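Local coordinates for protein terminase small subunit (Thermus phage G20c, PDB 6EJQ) that probably recognises the packaging initiation site on viral DNA and regulates the ATPase of the large terminase subunit, assembling as a nine-membered ring, at residues B[11-16]-B[47-52]. Numbering follows the deposited sequence.
Sequences RVLKLY and AEAREL
R50 reaches back from helix 39-53 to meet the phenol end of Y16 on helix 4-17. Its CB leaves the backbone to one side of the other helix. CG is anti to the carbonyl carbon (chi1 -75°), and from there the chain runs extended through CD to NE, carrying the guanidinium across to the tyrosine. NE gives a weak hydrogen bond to OE1 of Q68 in a neighbouring subunit. NH2 does the touching: it lies 3.3 Å from both OH and CZ of Y16 and 3.6 Å from CE2. It approaches the ring obliquely, while Y16 sits at the edge of the guanidinium and the two planes stand 86° apart. Q68 of that neighbouring subunit packs on Y16 too, so the pair lies at the subunit boundary.

One turn earlier on helix 4-17, L13 makes the apolar part of the contact. Its CG is anti to the backbone N (chi1 -179°), and CD1 comes 4.2 Å from CB of A49. A49 lies where the CA atoms of the two segments come nearest, 7.1 Å between CA of L13 and CA of A49. On the same helix as L13, V12 packs on V45 and L46, adding to the apolar core. Packing of the first helix against the third in this way is typical of the compact three-helix core of helix-turn-helix domains, consistent with the family of this N-terminal domain.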
loop_
_atom_site.group_PDB
_atom_site.type_symbol
_atom_site.label_atom_id
_atom_site.label_comp_id
_atom_site.label_asym_id
_atom_site.label_seq_id
_atom_site.Cartn_x
_atom_site.Cartn_y
_atom_site.Cartn_z
ATOM N N ARG B 11 4.277 25.092 30.733
ATOM C CA ARG B 11 3.907 25.958 29.627
ATOM C C ARG B 11 5.124 26.476 28.818
ATOM O O ARG B 11 5.023 26.637 27.600
ATOM C CB ARG B 11 3.019 27.101 30.120
ATOM C CG ARG B 11 2.395 27.895 28.982
ATOM C CD ARG B 11 1.007 28.438 29.301
ATOM N NE ARG B 11 0.584 29.392 28.273
ATOM C CZ ARG B 11 0.194 29.076 27.032
ATOM N NH1 ARG B 11 0.138 27.807 26.611
ATOM N NH2 ARG B 11 -0.148 30.050 26.190
ATOM N N VAL B 12 6.260 26.715 29.484
ATOM C CA VAL B 12 7.509 27.067 28.798
ATOM C C VAL B 12 7.911 25.920 27.880
ATOM O O VAL B 12 8.203 26.134 26.704
ATOM C CB VAL B 12 8.666 27.349 29.791
ATOM C CG1 VAL B 12 10.035 27.360 29.099
ATOM C CG2 VAL B 12 8.446 28.673 30.502
ATOM N N LEU B 13 7.950 24.720 28.451
ATOM C CA LEU B 13 8.286 23.496 27.722
ATOM C C LEU B 13 7.304 23.222 26.571
ATOM O O LEU B 13 7.726 22.905 25.461
ATOM C CB LEU B 13 8.304 22.299 28.685
ATOM C CG LEU B 13 8.666 20.921 28.128
ATOM C CD1 LEU B 13 10.041 20.935 27.480
ATOM C CD2 LEU B 13 8.618 19.900 29.245
ATOM N N LYS B 14 6.009 23.370 26.845
ATOM C CA LYS B 14 4.966 23.159 25.850
ATOM C C LYS B 14 5.182 24.051 24.639
ATOM O O LYS B 14 5.225 23.564 23.514
ATOM C CB LYS B 14 3.584 23.431 26.437
ATOM C CG LYS B 14 2.439 23.106 25.492
ATOM C CD LYS B 14 1.088 23.455 26.098
ATOM C CE LYS B 14 -0.032 23.205 25.103
ATOM N NZ LYS B 14 -1.335 23.799 25.514
ATOM N N LEU B 15 5.329 25.352 24.872
ATOM C CA LEU B 15 5.468 26.304 23.775
ATOM C C LEU B 15 6.742 26.039 22.980
ATOM O O LEU B 15 6.736 26.141 21.755
ATOM C CB LEU B 15 5.436 27.741 24.282
ATOM C CG LEU B 15 4.115 28.213 24.890
ATOM C CD1 LEU B 15 4.297 29.596 25.510
ATOM C CD2 LEU B 15 2.999 28.234 23.860
ATOM N N TYR B 16 7.819 25.680 23.672
ATOM C CA TYR B 16 9.037 25.267 23.000
ATOM C C TYR B 16 8.784 24.062 22.068
ATOM O O TYR B 16 9.231 24.068 20.925
ATOM C CB TYR B 16 10.149 24.942 24.000
ATOM C CG TYR B 16 11.381 24.417 23.309
ATOM C CD1 TYR B 16 12.207 25.274 22.575
ATOM C CD2 TYR B 16 11.701 23.058 23.345
ATOM C CE1 TYR B 16 13.332 24.796 21.915
ATOM C CE2 TYR B 16 12.815 22.567 22.683
ATOM C CZ TYR B 16 13.625 23.435 21.968
ATOM O OH TYR B 16 14.736 22.937 21.320
ATOM N N ALA B 47 16.476 24.165 29.729
ATOM C CA ALA B 47 17.630 23.344 30.111
ATOM C C ALA B 47 17.338 22.473 31.324
ATOM O O ALA B 47 17.700 21.294 31.328
ATOM C CB ALA B 47 18.854 24.213 30.369
ATOM N N GLU B 48 16.684 23.043 32.339
ATOM C CA GLU B 48 16.275 22.260 33.523
ATOM C C GLU B 48 15.253 21.183 33.171
ATOM O O GLU B 48 15.363 20.049 33.632
ATOM C CB GLU B 48 15.699 23.155 34.636
ATOM C CG GLU B 48 16.708 24.028 35.372
ATOM C CD GLU B 48 17.845 23.253 36.024
ATOM O OE1 GLU B 48 17.582 22.329 36.818
ATOM O OE2 GLU B 48 19.014 23.583 35.738
ATOM N N ALA B 49 14.257 21.550 32.368
ATOM C CA ALA B 49 13.259 20.590 31.877
ATOM C C ALA B 49 13.897 19.434 31.077
ATOM O O ALA B 49 13.491 18.285 31.241
ATOM C CB ALA B 49 12.194 21.295 31.050
ATOM N N ARG B 50 14.899 19.734 30.246
ATOM C CA ARG B 50 15.636 18.691 29.509
ATOM C C ARG B 50 16.285 17.675 30.429
ATOM O O ARG B 50 16.212 16.474 30.170
ATOM C CB ARG B 50 16.703 19.286 28.584
ATOM C CG ARG B 50 16.108 19.912 27.347
ATOM C CD ARG B 50 17.128 20.238 26.275
ATOM N NE ARG B 50 16.495 21.150 25.318
ATOM C CZ ARG B 50 16.563 22.488 25.335
ATOM N NH1 ARG B 50 17.297 23.156 26.237
ATOM N NH2 ARG B 50 15.897 23.171 24.406
ATOM N N GLU B 51 16.906 18.167 31.497
ATOM C CA GLU B 51 17.515 17.310 32.516
ATOM C C GLU B 51 16.456 16.405 33.168
ATOM O O GLU B 51 16.650 15.195 33.269
ATOM C CB GLU B 51 18.215 18.168 33.578
ATOM C CG GLU B 51 19.307 17.468 34.388
ATOM C CD GLU B 51 20.689 18.082 34.179
ATOM O OE1 GLU B 51 21.626 17.337 33.817
ATOM O OE2 GLU B 51 20.839 19.312 34.373
ATOM N N LEU B 52 15.335 16.993 33.584
ATOM C CA LEU B 52 14.235 16.225 34.199
ATOM C C LEU B 52 13.643 15.152 33.277
ATOM O O LEU B 52 13.423 14.025 33.709
ATOM C CB LEU B 52 13.096 17.138 34.682
ATOM C CG LEU B 52 13.093 17.519 36.167
ATOM C CD1 LEU B 52 13.976 18.736 36.442
ATOM C CD2 LEU B 52 11.662 17.779 36.616
#